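Local coordinates for protein desmoplakin (Homo sapiens, PDB 3R6N) that links intermediate filaments to desmosomal cell-adhesion junctions, its plakin domain forming a rigid rod of spectrin repeats that carries an SH3 domain, at residues Asp303-Trp316 with Thr319-Leu333. Residues are numbered along the deposited sequence; the frame is centred on the assembly and turned at random.
Sequences DECILKDNNERSKW and TGPGGVDMLVPSVGL
W316 and V328 pair across the antiparallel hairpin of strands 315-319 and 326-329 in the SH3 domain, a worked example of how one central strand, 315-319, holds antiparallel neighbours on its two sides, 326-329 and 304-309. W316 N donates to V328 O almost linearly (169°), and V328 N returns a bond to W316 O. Next along the chain from strand 326-329 comes the 3-10 segment 330-331, where S330 N reaches S314 O at 2.8 Å.

The W316 side chain can be followed outward. CB lies near V328 O; chi1 of -68° sets CG anti to the carbonyl carbon, and the indole then runs alongside S330. S330 CB sits over one face, a CH-pi contact 3.9 Å from the centroid of the W316 five-membered ring, while N310 CB lies over the opposite face, toward its rim. E312 O lies at the edge, in plane. Farther round, W316 CE3 meets L333 CD1 at 3.8 Å, and CZ3 approaches L333 CB. L286 of strand 285-288 adds to this packing.

Farther along the chain, T319 N donates to I306 O at 2.9 Å, and T319 CG2 rests beside I306 CB. K308 extends past that methyl, its CG 3.8 Å from T319 CG2, and crosses D325 at about a right angle; the resulting salt bridge joins K308 NZ to the syn lone pair of D325 OD2 at 3.3 Å.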
# COMPACT_ATOMS: atom_id res chain seq x y z
N ASP A 303 7.37 1.30 13.78
CA ASP A 303 8.14 0.35 14.57
C ASP A 303 8.44 -0.92 13.77
O ASP A 303 7.60 -1.41 13.02
CB ASP A 303 7.41 -0.01 15.87
CG ASP A 303 7.50 1.08 16.92
OD1 ASP A 303 8.23 2.08 16.70
OD2 ASP A 303 6.84 0.95 17.97
N GLU A 304 9.66 -1.44 13.92
CA GLU A 304 10.02 -2.71 13.31
C GLU A 304 9.68 -3.87 14.24
O GLU A 304 10.15 -3.93 15.37
CB GLU A 304 11.51 -2.75 12.95
CG GLU A 304 12.01 -4.16 12.63
CD GLU A 304 13.43 -4.18 12.07
OE1 GLU A 304 14.31 -4.78 12.73
OE2 GLU A 304 13.65 -3.63 10.96
N CYS A 305 8.85 -4.79 13.76
CA CYS A 305 8.46 -5.94 14.55
C CYS A 305 8.92 -7.24 13.90
O CYS A 305 9.16 -7.29 12.69
CB CYS A 305 6.94 -5.99 14.71
SG CYS A 305 6.20 -4.59 15.57
N ILE A 306 9.04 -8.28 14.70
CA ILE A 306 9.33 -9.61 14.18
C ILE A 306 8.08 -10.46 14.31
O ILE A 306 7.40 -10.44 15.34
CB ILE A 306 10.51 -10.28 14.92
CG1 ILE A 306 11.83 -9.55 14.60
CG2 ILE A 306 10.61 -11.75 14.54
CD1 ILE A 306 12.07 -8.31 15.45
N LEU A 307 7.76 -11.20 13.25
CA LEU A 307 6.58 -12.05 13.23
C LEU A 307 6.87 -13.37 13.93
O LEU A 307 7.88 -14.01 13.65
CB LEU A 307 6.16 -12.31 11.79
CG LEU A 307 4.92 -13.17 11.55
CD1 LEU A 307 3.71 -12.58 12.25
CD2 LEU A 307 4.67 -13.31 10.06
N LYS A 308 6.00 -13.78 14.84
CA LYS A 308 6.19 -15.04 15.55
C LYS A 308 5.16 -16.10 15.15
O LYS A 308 5.52 -17.25 14.91
CB LYS A 308 6.17 -14.82 17.06
CG LYS A 308 7.50 -14.35 17.63
CD LYS A 308 7.59 -14.61 19.13
CE LYS A 308 9.04 -14.54 19.62
NZ LYS A 308 9.18 -14.87 21.07
N ASP A 309 3.90 -15.70 15.07
CA ASP A 309 2.83 -16.61 14.69
C ASP A 309 1.78 -15.89 13.87
O ASP A 309 1.33 -14.81 14.24
CB ASP A 309 2.19 -17.23 15.94
CG ASP A 309 1.09 -18.23 15.61
OD1 ASP A 309 0.98 -18.64 14.43
OD2 ASP A 309 0.33 -18.61 16.53
N ASN A 310 1.38 -16.49 12.75
CA ASN A 310 0.41 -15.87 11.87
C ASN A 310 -0.68 -16.82 11.37
O ASN A 310 -1.25 -16.62 10.30
CB ASN A 310 1.10 -15.20 10.67
CG ASN A 310 1.62 -16.21 9.66
OD1 ASN A 310 2.05 -17.31 10.02
ND2 ASN A 310 1.57 -15.84 8.39
N ASN A 311 -0.95 -17.86 12.16
CA ASN A 311 -2.02 -18.80 11.82
C ASN A 311 -3.36 -18.09 11.79
O ASN A 311 -4.26 -18.46 11.04
CB ASN A 311 -2.06 -19.94 12.83
CG ASN A 311 -0.82 -20.81 12.78
OD1 ASN A 311 -0.45 -21.32 11.72
ND2 ASN A 311 -0.16 -20.99 13.93
N GLU A 312 -3.46 -17.05 12.62
CA GLU A 312 -4.63 -16.20 12.66
C GLU A 312 -4.47 -15.12 11.61
O GLU A 312 -3.52 -14.33 11.65
CB GLU A 312 -4.74 -15.56 14.05
CG GLU A 312 -5.99 -14.74 14.28
CD GLU A 312 -7.18 -15.59 14.67
OE1 GLU A 312 -6.96 -16.65 15.30
OE2 GLU A 312 -8.32 -15.20 14.34
N ARG A 313 -5.39 -15.07 10.65
CA ARG A 313 -5.27 -14.15 9.53
C ARG A 313 -5.65 -12.72 9.91
O ARG A 313 -5.63 -11.82 9.06
CB ARG A 313 -6.13 -14.62 8.35
CG ARG A 313 -5.92 -16.08 8.00
CD ARG A 313 -6.72 -16.47 6.76
NE ARG A 313 -6.07 -16.05 5.52
CZ ARG A 313 -5.45 -16.88 4.69
NH1 ARG A 313 -5.41 -18.18 4.95
NH2 ARG A 313 -4.88 -16.41 3.58
N SER A 314 -5.98 -12.51 11.18
CA SER A 314 -6.39 -11.20 11.66
C SER A 314 -5.56 -10.70 12.85
O SER A 314 -5.44 -9.50 13.07
CB SER A 314 -7.88 -11.20 12.02
OG SER A 314 -8.20 -12.30 12.85
N LYS A 315 -5.01 -11.63 13.62
CA LYS A 315 -4.12 -11.28 14.72
C LYS A 315 -2.81 -12.06 14.65
O LYS A 315 -2.80 -13.29 14.59
CB LYS A 315 -4.78 -11.52 16.09
CG LYS A 315 -5.71 -10.40 16.52
CD LYS A 315 -5.94 -10.41 18.03
CE LYS A 315 -6.51 -9.08 18.50
NZ LYS A 315 -6.32 -8.85 19.97
N TRP A 316 -1.70 -11.33 14.64
CA TRP A 316 -0.39 -11.95 14.58
C TRP A 316 0.33 -11.83 15.91
O TRP A 316 0.30 -10.79 16.55
CB TRP A 316 0.45 -11.30 13.49
CG TRP A 316 -0.05 -11.59 12.12
CD1 TRP A 316 -1.02 -12.48 11.78
CD2 TRP A 316 0.38 -10.98 10.90
NE1 TRP A 316 -1.22 -12.46 10.42
CE2 TRP A 316 -0.37 -11.55 9.86
CE3 TRP A 316 1.33 -10.00 10.59
CZ2 TRP A 316 -0.20 -11.18 8.53
CZ3 TRP A 316 1.50 -9.64 9.27
CH2 TRP A 316 0.73 -10.22 8.26
N THR A 319 6.73 -9.62 17.99
CA THR A 319 7.66 -9.17 19.01
C THR A 319 8.30 -7.83 18.64
O THR A 319 7.90 -7.20 17.66
CB THR A 319 8.74 -10.25 19.30
OG1 THR A 319 9.87 -9.66 19.95
CG2 THR A 319 9.19 -10.93 18.01
N GLY A 320 9.27 -7.39 19.43
CA GLY A 320 9.99 -6.16 19.18
C GLY A 320 9.10 -4.94 19.25
O GLY A 320 7.89 -5.06 19.42
N PRO A 321 9.70 -3.74 19.13
CA PRO A 321 11.15 -3.57 18.99
C PRO A 321 11.83 -3.50 20.35
O PRO A 321 13.01 -3.13 20.44
CB PRO A 321 11.26 -2.23 18.28
CG PRO A 321 10.12 -1.46 18.84
CD PRO A 321 8.99 -2.46 18.99
N GLY A 322 11.10 -3.83 21.41
CA GLY A 322 11.66 -3.88 22.74
C GLY A 322 11.63 -5.29 23.29
O GLY A 322 11.57 -5.50 24.50
N GLY A 323 11.65 -6.27 22.39
CA GLY A 323 11.61 -7.67 22.77
C GLY A 323 10.27 -8.04 23.38
O GLY A 323 10.10 -9.12 23.93
N VAL A 324 9.31 -7.13 23.25
CA VAL A 324 7.98 -7.32 23.83
C VAL A 324 7.05 -8.10 22.90
O VAL A 324 6.69 -7.62 21.83
CB VAL A 324 7.34 -5.96 24.16
CG1 VAL A 324 6.02 -6.16 24.90
CG2 VAL A 324 8.30 -5.12 24.99
N ASP A 325 6.67 -9.30 23.32
CA ASP A 325 5.69 -10.09 22.60
C ASP A 325 4.33 -9.44 22.73
O ASP A 325 3.96 -8.97 23.81
CB ASP A 325 5.63 -11.52 23.14
CG ASP A 325 6.73 -12.41 22.59
OD1 ASP A 325 7.67 -11.88 21.95
OD2 ASP A 325 6.65 -13.64 22.80
N MET A 326 3.57 -9.40 21.64
CA MET A 326 2.21 -8.88 21.69
C MET A 326 1.37 -9.28 20.48
O MET A 326 1.90 -9.54 19.40
CB MET A 326 2.21 -7.36 21.87
CG MET A 326 2.83 -6.57 20.73
SD MET A 326 2.81 -4.79 21.05
CE MET A 326 4.05 -4.66 22.34
N LEU A 327 0.06 -9.36 20.69
CA LEU A 327 -0.88 -9.65 19.62
C LEU A 327 -1.36 -8.35 18.99
O LEU A 327 -2.16 -7.63 19.60
CB LEU A 327 -2.09 -10.41 20.15
CG LEU A 327 -1.85 -11.83 20.65
CD1 LEU A 327 -3.10 -12.35 21.34
CD2 LEU A 327 -1.44 -12.73 19.50
N VAL A 328 -0.90 -8.06 17.79
CA VAL A 328 -1.37 -6.88 17.09
C VAL A 328 -2.09 -7.27 15.81
O VAL A 328 -1.68 -8.19 15.12
CB VAL A 328 -0.23 -5.84 16.84
CG1 VAL A 328 1.13 -6.47 17.10
CG2 VAL A 328 -0.32 -5.24 15.44
N PRO A 329 -3.20 -6.58 15.51
CA PRO A 329 -4.02 -6.82 14.32
C PRO A 329 -3.21 -6.76 13.03
O PRO A 329 -2.48 -5.80 12.79
CB PRO A 329 -5.04 -5.69 14.37
CG PRO A 329 -5.17 -5.38 15.82
CD PRO A 329 -3.79 -5.53 16.37
N SER A 330 -3.36 -7.80 12.21
CA SER A 330 -2.66 -7.90 10.94
C SER A 330 -2.81 -6.67 10.06
O SER A 330 -1.85 -6.24 9.43
CB SER A 330 -3.13 -9.16 10.19
OG SER A 330 -3.39 -8.89 8.83
N VAL A 331 -4.01 -6.10 10.02
CA VAL A 331 -4.27 -4.93 9.18
C VAL A 331 -3.19 -3.87 9.32
O VAL A 331 -2.75 -3.29 8.33
CB VAL A 331 -5.59 -4.24 9.53
CG1 VAL A 331 -6.22 -3.66 8.28
CG2 VAL A 331 -6.53 -5.21 10.22
N GLY A 332 -2.79 -3.61 10.56
CA GLY A 332 -1.85 -2.55 10.86
C GLY A 332 -0.39 -2.94 10.74
O GLY A 332 0.48 -2.23 11.24
N LEU A 333 -0.12 -4.06 10.09
CA LEU A 333 1.25 -4.51 9.89
C LEU A 333 1.53 -4.84 8.42
O LEU A 333 0.80 -5.61 7.80
CB LEU A 333 1.54 -5.75 10.74
CG LEU A 333 1.58 -5.59 12.26
CD1 LEU A 333 1.51 -6.96 12.92
CD2 LEU A 333 2.82 -4.83 12.70